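Local atomic coordinates of biliverdin reductase (Synechocystis sp., PDB entry 5B3V), a protein that probably reduces biliverdin IX alpha to bilirubin, using NADPH as the hydride donor. Residues A[184-189]-A[312-317]; A[180-185]-A[319-324]; A[103-108]-A[129-134]. All coordinates share one frame; numbering follows the deposited sequence.

Contact 1 (A[184-189]-A[312-317]); sequences AALSRI and LYALEV. With BLA (biliverdine IX alpha), chain G.
Leu-186 and Ile-189, nearly a turn apart at the start of helix 186-196, lie against Ala-314, Leu-315 and Val-317 of helix 308-324, a helix-helix packing in the C-terminal alpha/beta domain of this Gfo/Idh/MocA family protein. Ala-314 suits the place because its side chain is a single methyl: the backbones come close, its CA lying 6.2 Å from CA of Ile-189. That methyl, CB of Ala-314, meets the fork of Leu-186 at CG, 3.9 Å away. With CG roughly opposite the backbone N (chi1 -156°), Leu-186 reaches past the alanine, and its CD1 ends 3.6 Å from CA of Leu-315. Ile-189 works from its short branch, CG2, which touches CG1 of Val-317 at 3.8 Å. No hydrogen bond joins the two segments; the contact is buried and apolar, and Ala-318 continues it along helix 308-324.

Helix 186-196 turns polar groups the other way, toward a biliverdin. Arg-188 presents the edge of its guanidinium to a propionate, NH1 donating to O1A of biliverdin at 2.8 Å and 159°, while the methyl of Ala-185 lies against one guanidinium face, toward its rim. NH2 adds a longer bond to O2A of biliverdin, and Thr-160 takes the NE hydrogen, limiting rotation. A leucine here would take away the guanidinium, so the propionate would probably lose a positive mate and be freer to turn. The second propionate is met by Ser-187, whose OG donates to O2D of biliverdin at 2.9 Å.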
# COMPACT_ATOMS: atom_id res chain seq x y z
N ALA A 184 -1.06 7.82 -1.83
CA ALA A 184 0.17 7.11 -1.45
C ALA A 184 -0.06 6.23 -0.23
O ALA A 184 0.41 5.09 -0.18
CB ALA A 184 1.29 8.12 -1.20
N ALA A 185 -0.78 6.74 0.77
CA ALA A 185 -1.12 5.95 1.96
C ALA A 185 -2.47 5.26 1.76
O ALA A 185 -3.40 5.38 2.55
CB ALA A 185 -1.13 6.84 3.20
N LEU A 186 -2.54 4.50 0.66
CA LEU A 186 -3.77 3.84 0.23
C LEU A 186 -4.31 2.87 1.28
O LEU A 186 -5.51 2.60 1.29
CB LEU A 186 -3.50 3.11 -1.08
CG LEU A 186 -4.66 2.80 -2.03
CD1 LEU A 186 -4.95 4.02 -2.88
CD2 LEU A 186 -4.32 1.61 -2.91
N SER A 187 -3.45 2.36 2.16
CA SER A 187 -3.86 1.36 3.13
C SER A 187 -4.87 1.90 4.14
O SER A 187 -5.61 1.11 4.74
CB SER A 187 -2.64 0.81 3.86
OG SER A 187 -1.77 1.86 4.25
N ARG A 188 -4.92 3.22 4.34
CA ARG A 188 -5.91 3.80 5.24
C ARG A 188 -7.32 3.58 4.70
O ARG A 188 -8.20 3.07 5.40
CB ARG A 188 -5.65 5.30 5.43
CG ARG A 188 -4.20 5.67 5.70
CD ARG A 188 -3.63 4.93 6.89
NE ARG A 188 -2.27 5.36 7.18
CZ ARG A 188 -1.20 4.91 6.53
NH1 ARG A 188 -1.34 4.02 5.56
NH2 ARG A 188 0.01 5.36 6.85
N ILE A 189 -7.55 3.97 3.44
CA ILE A 189 -8.87 3.80 2.84
C ILE A 189 -9.16 2.33 2.58
O ILE A 189 -10.25 1.83 2.87
CB ILE A 189 -8.96 4.63 1.55
CG1 ILE A 189 -8.97 6.13 1.88
CG2 ILE A 189 -10.20 4.26 0.74
CD1 ILE A 189 -8.78 7.00 0.67
N LEU A 312 -7.77 -1.29 -7.06
CA LEU A 312 -8.18 -0.20 -7.94
C LEU A 312 -9.33 0.60 -7.36
O LEU A 312 -9.41 1.81 -7.58
CB LEU A 312 -8.56 -0.75 -9.32
CG LEU A 312 -9.12 0.31 -10.28
CD1 LEU A 312 -8.00 1.14 -10.88
CD2 LEU A 312 -10.00 -0.31 -11.36
N TYR A 313 -10.22 -0.05 -6.60
CA TYR A 313 -11.32 0.70 -6.01
C TYR A 313 -10.82 1.63 -4.91
O TYR A 313 -11.31 2.76 -4.77
CB TYR A 313 -12.39 -0.23 -5.45
CG TYR A 313 -13.57 0.56 -4.93
CD1 TYR A 313 -14.34 1.32 -5.80
CD2 TYR A 313 -13.89 0.57 -3.58
CE1 TYR A 313 -15.40 2.06 -5.34
CE2 TYR A 313 -14.96 1.31 -3.11
CZ TYR A 313 -15.72 2.05 -4.00
OH TYR A 313 -16.78 2.79 -3.54
N ALA A 314 -9.87 1.17 -4.10
CA ALA A 314 -9.28 2.02 -3.08
C ALA A 314 -8.65 3.26 -3.71
O ALA A 314 -8.84 4.38 -3.22
CB ALA A 314 -8.23 1.24 -2.28
N LEU A 315 -7.89 3.06 -4.79
CA LEU A 315 -7.33 4.19 -5.52
C LEU A 315 -8.42 5.12 -6.03
O LEU A 315 -8.26 6.35 -6.01
CB LEU A 315 -6.47 3.67 -6.68
CG LEU A 315 -5.95 4.67 -7.71
CD1 LEU A 315 -5.05 5.72 -7.07
CD2 LEU A 315 -5.22 3.94 -8.83
N GLU A 316 -9.55 4.56 -6.46
CA GLU A 316 -10.63 5.39 -6.97
C GLU A 316 -11.16 6.33 -5.90
O GLU A 316 -11.33 7.53 -6.13
CB GLU A 316 -11.76 4.53 -7.53
CG GLU A 316 -12.69 5.31 -8.46
CD GLU A 316 -13.97 4.56 -8.77
OE1 GLU A 316 -14.05 3.36 -8.46
OE2 GLU A 316 -14.90 5.19 -9.33
N VAL A 317 -11.44 5.79 -4.71
CA VAL A 317 -11.87 6.62 -3.59
C VAL A 317 -10.80 7.65 -3.26
O VAL A 317 -11.10 8.83 -3.02
CB VAL A 317 -12.22 5.75 -2.37
CG1 VAL A 317 -12.44 6.62 -1.14
CG2 VAL A 317 -13.45 4.91 -2.66
CHA BLA G . 3.49 1.11 5.18
NA BLA G . 5.86 2.12 5.26
C1A BLA G . 4.67 1.98 4.66
C2A BLA G . 4.64 2.75 3.57
C3A BLA G . 5.84 3.32 3.46
C4A BLA G . 6.58 2.95 4.50
CMA BLA G . 6.28 4.28 2.35
CAA BLA G . 3.51 2.91 2.54
CBA BLA G . 2.75 4.25 2.59
CGA BLA G . 2.02 4.50 3.91
O1A BLA G . 1.08 3.71 4.19
O2A BLA G . 2.37 5.49 4.59
CHB BLA G . 8.02 3.44 4.73
NB BLA G . 8.02 2.63 7.18
C1B BLA G . 8.57 3.28 6.16
C2B BLA G . 9.74 3.78 6.55
C3B BLA G . 9.92 3.45 7.82
C4B BLA G . 8.86 2.75 8.22
CMB BLA G . 10.71 4.59 5.69
OB BLA G . 8.56 2.18 9.42
CAB BLA G . 11.01 3.81 8.52
CBB BLA G . 11.11 3.36 9.98
NC BLA G . 8.00 -0.44 7.10
C1C BLA G . 9.30 -0.19 7.27
C2C BLA G . 9.74 -0.82 8.36
C3C BLA G . 8.70 -1.48 8.89
C4C BLA G . 7.64 -1.23 8.11
CMC BLA G . 11.21 -0.71 8.82
OC BLA G . 10.00 0.60 6.41
CAC BLA G . 8.57 -2.27 9.97
CBC BLA G . 9.77 -2.59 10.87
CHD BLA G . 6.24 -1.81 8.36
ND BLA G . 5.15 -0.15 6.69
C1D BLA G . 5.11 -1.19 7.53
C2D BLA G . 3.87 -1.65 7.55
C3D BLA G . 3.13 -0.93 6.73
C4D BLA G . 3.92 0.01 6.19
CMD BLA G . 3.38 -2.84 8.38
CAD BLA G . 1.63 -1.20 6.53
CBD BLA G . 0.86 -0.13 7.28
CGD BLA G . -0.65 -0.33 7.25
O1D BLA G . -1.06 -1.41 7.72
O2D BLA G . -1.36 0.63 6.86

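Contact 2 (A[180-185]-A[319-324]); sequences FPLVAA and DLCAQA. With BLA (biliverdine IX alpha), chain G.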
# COMPACT_ATOMS: atom_id res chain seq x y z
N PHE A 180 -0.52 12.46 -4.08
CA PHE A 180 -1.49 12.85 -3.07
C PHE A 180 -1.38 11.91 -1.87
O PHE A 180 -1.38 10.69 -2.05
CB PHE A 180 -2.90 12.84 -3.65
CG PHE A 180 -3.95 13.29 -2.67
CD1 PHE A 180 -4.00 14.60 -2.24
CD2 PHE A 180 -4.89 12.39 -2.19
CE1 PHE A 180 -4.97 15.02 -1.34
CE2 PHE A 180 -5.86 12.80 -1.29
CZ PHE A 180 -5.90 14.12 -0.87
N PRO A 181 -1.26 12.44 -0.65
CA PRO A 181 -0.93 11.58 0.50
C PRO A 181 -1.90 10.42 0.71
O PRO A 181 -1.46 9.33 1.10
CB PRO A 181 -0.95 12.56 1.68
CG PRO A 181 -0.59 13.87 1.06
CD PRO A 181 -1.24 13.87 -0.29
N LEU A 182 -3.20 10.62 0.48
CA LEU A 182 -4.14 9.52 0.64
C LEU A 182 -4.10 8.54 -0.52
O LEU A 182 -4.55 7.39 -0.36
CB LEU A 182 -5.56 10.05 0.84
CG LEU A 182 -5.80 10.88 2.10
CD1 LEU A 182 -7.26 11.29 2.22
CD2 LEU A 182 -5.33 10.13 3.33
N VAL A 183 -3.59 8.95 -1.68
CA VAL A 183 -3.30 8.00 -2.74
C VAL A 183 -2.08 7.16 -2.38
O VAL A 183 -2.06 5.94 -2.57
CB VAL A 183 -3.11 8.73 -4.08
CG1 VAL A 183 -2.49 7.81 -5.12
CG2 VAL A 183 -4.43 9.28 -4.58
N ALA A 184 -1.06 7.82 -1.83
CA ALA A 184 0.17 7.11 -1.45
C ALA A 184 -0.06 6.23 -0.23
O ALA A 184 0.41 5.09 -0.18
CB ALA A 184 1.29 8.12 -1.20
N ALA A 185 -0.78 6.74 0.77
CA ALA A 185 -1.12 5.95 1.96
C ALA A 185 -2.47 5.26 1.76
O ALA A 185 -3.40 5.38 2.55
CB ALA A 185 -1.13 6.84 3.20
N ASP A 319 -8.40 8.86 -5.24
CA ASP A 319 -8.33 9.85 -6.31
C ASP A 319 -9.45 10.87 -6.18
O ASP A 319 -9.26 12.06 -6.48
CB ASP A 319 -8.39 9.16 -7.67
CG ASP A 319 -8.17 10.12 -8.83
OD1 ASP A 319 -7.04 10.16 -9.32
OD2 ASP A 319 -9.12 10.82 -9.27
N LEU A 320 -10.62 10.42 -5.74
CA LEU A 320 -11.73 11.34 -5.50
C LEU A 320 -11.43 12.27 -4.33
O LEU A 320 -11.83 13.44 -4.34
CB LEU A 320 -13.02 10.56 -5.25
CG LEU A 320 -13.68 9.91 -6.46
CD1 LEU A 320 -14.78 8.97 -6.00
CD2 LEU A 320 -14.25 10.97 -7.40
N CYS A 321 -10.74 11.76 -3.30
CA CYS A 321 -10.29 12.63 -2.22
C CYS A 321 -9.33 13.69 -2.75
O CYS A 321 -9.34 14.84 -2.29
CB CYS A 321 -9.63 11.81 -1.11
SG CYS A 321 -10.71 10.67 -0.24
N ALA A 322 -8.51 13.33 -3.73
CA ALA A 322 -7.57 14.28 -4.33
C ALA A 322 -8.29 15.35 -5.14
O ALA A 322 -7.80 16.48 -5.26
CB ALA A 322 -6.56 13.55 -5.20
N GLN A 323 -9.44 15.02 -5.72
CA GLN A 323 -10.24 16.02 -6.42
C GLN A 323 -10.98 16.91 -5.43
O GLN A 323 -11.13 18.12 -5.67
CB GLN A 323 -11.21 15.34 -7.39
CG GLN A 323 -10.53 14.73 -8.60
CD GLN A 323 -11.43 13.80 -9.40
OE1 GLN A 323 -12.66 13.90 -9.35
NE2 GLN A 323 -10.82 12.89 -10.15
N ALA A 324 -11.44 16.34 -4.32
CA ALA A 324 -12.09 17.14 -3.29
C ALA A 324 -11.16 18.20 -2.73
O ALA A 324 -11.62 19.25 -2.26
CB ALA A 324 -12.62 16.24 -2.17
CHA BLA G . 3.49 1.11 5.18
NA BLA G . 5.86 2.12 5.26
C1A BLA G . 4.67 1.98 4.66
C2A BLA G . 4.64 2.75 3.57
C3A BLA G . 5.84 3.32 3.46
C4A BLA G . 6.58 2.95 4.50
CMA BLA G . 6.28 4.28 2.35
CAA BLA G . 3.51 2.91 2.54
CBA BLA G . 2.75 4.25 2.59
CGA BLA G . 2.02 4.50 3.91
O1A BLA G . 1.08 3.71 4.19
O2A BLA G . 2.37 5.49 4.59
CHB BLA G . 8.02 3.44 4.73
NB BLA G . 8.02 2.63 7.18
C1B BLA G . 8.57 3.28 6.16
C2B BLA G . 9.74 3.78 6.55
C3B BLA G . 9.92 3.45 7.82
C4B BLA G . 8.86 2.75 8.22
CMB BLA G . 10.71 4.59 5.69
OB BLA G . 8.56 2.18 9.42
CAB BLA G . 11.01 3.81 8.52
CBB BLA G . 11.11 3.36 9.98
NC BLA G . 8.00 -0.44 7.10
C1C BLA G . 9.30 -0.19 7.27
C2C BLA G . 9.74 -0.82 8.36
C3C BLA G . 8.70 -1.48 8.89
C4C BLA G . 7.64 -1.23 8.11
CMC BLA G . 11.21 -0.71 8.82
OC BLA G . 10.00 0.60 6.41
CAC BLA G . 8.57 -2.27 9.97
CBC BLA G . 9.77 -2.59 10.87
CHD BLA G . 6.24 -1.81 8.36
ND BLA G . 5.15 -0.15 6.69
C1D BLA G . 5.11 -1.19 7.53
C2D BLA G . 3.87 -1.65 7.55
C3D BLA G . 3.13 -0.93 6.73
C4D BLA G . 3.92 0.01 6.19
CMD BLA G . 3.38 -2.84 8.38
CAD BLA G . 1.63 -1.20 6.53
CBD BLA G . 0.86 -0.13 7.28
CGD BLA G . -0.65 -0.33 7.25
O1D BLA G . -1.06 -1.41 7.72
O2D BLA G . -1.36 0.63 6.86
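Phe-180 lays the face of its ring on Ala-322, joining the start of the short helix 181-184 to the C-terminal end of helix 308-324. This is the tight part of the contact. CA of Ala-322 stands 3.7 Å from the ring centroid and only 8° off the ring normal, a CH-pi contact, while CB of the same alanine lies 3.6 Å from CD2 of Phe-180. With no more than a methyl at CB, Ala-322 lets the ring come down onto its own CA. The ring is carried there because CG is opposite the backbone N (chi1 -178°). Phe-180 also occupies the N-cap position, and its carbonyl O receives the amide N of Ala-184 at 2.9 Å, so one residue starts the short helix and joins it to the long one.

Cys-321 fills the next place, its CB 3.9 Å from CE2 of Phe-180 and 4.1 Å from CD1 of Leu-182. Cys-321 and Leu-182 also pack on strand 217-228, which puts this part between helices and the large mixed sheet. Val-183 makes a looser touch, CG2 lying 4.0 Å from the backbone N of Asp-319. Asp-319 has its CB pointing away from the short helix, and its OD1 is hydrogen-bonded to N of Tyr-111. Beyond it, Leu-320 and Gln-323 turn from helix 181-184 to the exposed side of their helix.

No hydrogen bond crosses between the segments. Their hold on each other therefore rests on dispersion, CH-pi contact and the burial of apolar surface, which depend on close fit, the CH-pi contact also on CA standing over the ring.

Contact 3 (A[103-108]-A[129-134]); sequences LEYPLA and HVEHIE. With NAP (NADP nicotinamide-adenine-dinucleotide phosphate), chain E.
Tyr-105 and Glu-131 cross obliquely, ring and carboxylate planes 41° apart, and the ring edge at CD2 lies 3.3 Å from the backbone O of Glu-131. One ring face is taken by the nicotinamide of NADP, whose C6N stands 3.8 Å above the ring centre. The Glu-134 carboxylate stands at 80° to the ring, and its OE2 uses the syn lone pair to receive ND1 of His-132 at 2.9 Å; Ser-190 OG also bonds that OE2, and Ser-311 OG bonds NE2 of His-132.

Glu-104 and Glu-131 bring two carboxylates together, OE2 of the first 3.4 Å from OE1 of the second. The salt bridge from Glu-104 to Arg-28 probably eases this repulsion, while OE2 of Glu-131 accepts the backbone N of Ile-133. On the other face, CG1 of Val-130 packs 3.7 Å from CB of Tyr-105, and CG2 touches CB of Leu-107, the side chains crossing at about a right angle.

The backbones between these faces run parallel, N of Leu-103 bonding to O of His-129 at 2.8 Å and N of Glu-131 to O of Leu-103. Strands 100-104 and 128-131, linked by helix 111-124, form a beta-alpha-beta crossover of the Rossmann fold, with the nicotinamide site at their C-terminal ends.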
# COMPACT_ATOMS: atom_id res chain seq x y z
N LEU A 103 3.17 -5.05 -7.78
CA LEU A 103 3.42 -3.70 -7.32
C LEU A 103 3.17 -3.59 -5.82
O LEU A 103 2.26 -4.23 -5.29
CB LEU A 103 2.53 -2.67 -8.04
CG LEU A 103 2.80 -2.31 -9.50
CD1 LEU A 103 1.55 -2.56 -10.33
CD2 LEU A 103 3.24 -0.86 -9.61
N GLU A 104 4.01 -2.81 -5.16
CA GLU A 104 3.67 -2.26 -3.86
C GLU A 104 2.72 -1.09 -4.07
O GLU A 104 2.89 -0.31 -5.01
CB GLU A 104 4.94 -1.80 -3.14
CG GLU A 104 5.51 -2.79 -2.13
CD GLU A 104 5.91 -4.11 -2.75
OE1 GLU A 104 6.95 -4.17 -3.44
OE2 GLU A 104 5.18 -5.11 -2.55
N TYR A 105 1.71 -0.98 -3.21
CA TYR A 105 0.70 0.06 -3.41
C TYR A 105 1.34 1.45 -3.30
O TYR A 105 2.33 1.63 -2.60
CB TYR A 105 -0.46 -0.10 -2.41
CG TYR A 105 -0.15 0.17 -0.95
CD1 TYR A 105 0.04 1.46 -0.47
CD2 TYR A 105 -0.10 -0.88 -0.03
CE1 TYR A 105 0.30 1.71 0.86
CE2 TYR A 105 0.16 -0.64 1.31
CZ TYR A 105 0.36 0.65 1.74
OH TYR A 105 0.62 0.89 3.07
N PRO A 106 0.77 2.45 -4.00
CA PRO A 106 -0.43 2.38 -4.84
C PRO A 106 -0.18 1.78 -6.22
O PRO A 106 0.95 1.80 -6.71
CB PRO A 106 -0.84 3.85 -4.97
CG PRO A 106 0.46 4.57 -4.95
CD PRO A 106 1.33 3.81 -3.97
N LEU A 107 -1.24 1.25 -6.83
CA LEU A 107 -1.20 0.82 -8.22
C LEU A 107 -0.66 1.93 -9.11
O LEU A 107 0.32 1.75 -9.84
CB LEU A 107 -2.60 0.38 -8.66
CG LEU A 107 -2.91 0.13 -10.13
CD1 LEU A 107 -1.97 -0.91 -10.72
CD2 LEU A 107 -4.36 -0.29 -10.30
N ALA A 108 -1.29 3.10 -9.04
CA ALA A 108 -0.84 4.28 -9.75
C ALA A 108 -1.22 5.50 -8.92
O ALA A 108 -1.85 5.38 -7.87
CB ALA A 108 -1.43 4.34 -11.17
N HIS A 129 -0.82 -7.68 -9.85
CA HIS A 129 -1.16 -7.77 -8.44
C HIS A 129 -0.58 -6.57 -7.70
O HIS A 129 0.59 -6.22 -7.89
CB HIS A 129 -0.63 -9.07 -7.83
CG HIS A 129 -0.64 -9.08 -6.34
ND1 HIS A 129 -1.81 -9.18 -5.60
CD2 HIS A 129 0.37 -8.99 -5.43
CE1 HIS A 129 -1.51 -9.16 -4.31
NE2 HIS A 129 -0.20 -9.05 -4.19
N VAL A 130 -1.40 -5.94 -6.87
CA VAL A 130 -0.96 -4.90 -5.96
C VAL A 130 -0.89 -5.48 -4.55
O VAL A 130 -1.87 -6.07 -4.07
CB VAL A 130 -1.88 -3.67 -6.00
CG1 VAL A 130 -1.41 -2.62 -5.00
CG2 VAL A 130 -1.93 -3.09 -7.41
N GLU A 131 0.26 -5.33 -3.91
CA GLU A 131 0.42 -5.81 -2.55
C GLU A 131 -0.36 -4.92 -1.58
O GLU A 131 -0.39 -3.69 -1.73
CB GLU A 131 1.91 -5.84 -2.18
CG GLU A 131 2.24 -5.74 -0.70
CD GLU A 131 2.23 -4.31 -0.19
OE1 GLU A 131 2.81 -3.43 -0.86
OE2 GLU A 131 1.64 -4.06 0.88
N HIS A 132 -0.99 -5.55 -0.58
CA HIS A 132 -1.72 -4.83 0.47
C HIS A 132 -1.49 -5.57 1.79
O HIS A 132 -2.32 -6.35 2.24
CB HIS A 132 -3.21 -4.72 0.14
CG HIS A 132 -3.52 -3.70 -0.91
ND1 HIS A 132 -3.80 -2.38 -0.59
CD2 HIS A 132 -3.59 -3.79 -2.25
CE1 HIS A 132 -4.04 -1.71 -1.71
NE2 HIS A 132 -3.91 -2.54 -2.73
N ILE A 133 -0.35 -5.28 2.42
CA ILE A 133 0.03 -5.95 3.66
C ILE A 133 -0.78 -5.47 4.86
O ILE A 133 -0.77 -6.14 5.90
CB ILE A 133 1.53 -5.77 3.96
CG1 ILE A 133 1.91 -4.29 4.01
CG2 ILE A 133 2.37 -6.51 2.93
CD1 ILE A 133 3.37 -4.04 4.34
N GLU A 134 -1.49 -4.34 4.75
CA GLU A 134 -2.39 -3.94 5.83
C GLU A 134 -3.55 -4.91 5.98
O GLU A 134 -4.15 -4.96 7.06
CB GLU A 134 -2.93 -2.53 5.59
CG GLU A 134 -4.05 -2.41 4.57
CD GLU A 134 -3.54 -2.40 3.14
OE1 GLU A 134 -2.35 -2.72 2.92
OE2 GLU A 134 -4.33 -2.06 2.23
PA NAP E . 12.32 3.27 0.29
O1A NAP E . 12.88 2.35 1.31
O2A NAP E . 12.63 4.71 0.37
O5B NAP E . 12.82 2.73 -1.15
C5B NAP E . 12.71 3.42 -2.40
C4B NAP E . 13.76 2.94 -3.44
O4B NAP E . 13.59 4.36 -3.77
C3B NAP E . 15.31 3.05 -3.55
O3B NAP E . 15.75 2.46 -4.77
C2B NAP E . 15.35 4.54 -3.58
O2B NAP E . 16.63 5.18 -3.90
C1B NAP E . 14.47 4.62 -4.83
N9A NAP E . 14.30 6.04 -5.17
C8A NAP E . 14.30 7.03 -4.29
N7A NAP E . 14.16 8.17 -4.97
C5A NAP E . 14.10 7.88 -6.27
C6A NAP E . 13.97 8.66 -7.33
N6A NAP E . 13.87 9.97 -7.09
N1A NAP E . 13.93 8.17 -8.58
C2A NAP E . 14.03 6.79 -8.75
N3A NAP E . 14.18 5.98 -7.61
C4A NAP E . 14.23 6.55 -6.40
O3 NAP E . 10.71 3.14 0.34
PN NAP E . 9.75 1.85 0.52
O1N NAP E . 8.94 2.04 1.74
O2N NAP E . 10.57 0.63 0.35
O5D NAP E . 8.76 1.96 -0.75
C5D NAP E . 8.73 1.29 -2.00
C4D NAP E . 7.33 1.54 -2.63
O4D NAP E . 6.96 0.91 -1.33
C3D NAP E . 6.20 2.60 -2.43
O3D NAP E . 5.09 2.27 -3.26
C2D NAP E . 5.88 2.33 -1.01
O2D NAP E . 4.70 3.04 -0.62
C1D NAP E . 5.54 0.90 -1.26
N1N NAP E . 5.15 0.28 0.02
C2N NAP E . 6.09 0.21 1.05
C3N NAP E . 5.75 -0.37 2.26
C7N NAP E . 6.69 -0.45 3.27
O7N NAP E . 7.79 0.08 3.17
N7N NAP E . 6.29 -1.11 4.35
C4N NAP E . 4.49 -0.92 2.45
C5N NAP E . 3.55 -0.86 1.44
C6N NAP E . 3.87 -0.26 0.22
P2B NAP E . 17.97 5.20 -3.04
O1X NAP E . 18.42 6.58 -3.23
O2X NAP E . 17.55 4.83 -1.68
O3X NAP E . 18.81 4.18 -3.72

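Overall arrangement
Contacts 1 and 2 are successive steps along helix 308-324, their centres about 8 Å apart, and Leu-315 CD1 touches Val-183 CG1 at 3.8 Å between them. They lie in the C-terminal domain, whereas contact 3 belongs to the nucleotide-binding one, about 9 Å from contact 1 and about 15 Å from contact 2 between centres. The domains meet where OG of Ser-187 lies 2.8 Å from OH of Tyr-105, probably hydrogen-bonded. Ala-184, Ala-185, Ser-187 and Arg-188 border biliverdin while Tyr-105 packs on the nicotinamide; CHA of that biliverdin is 3.5 Å from C4N of NADP, consistent with hydride transfer in a pocket at the domain interface.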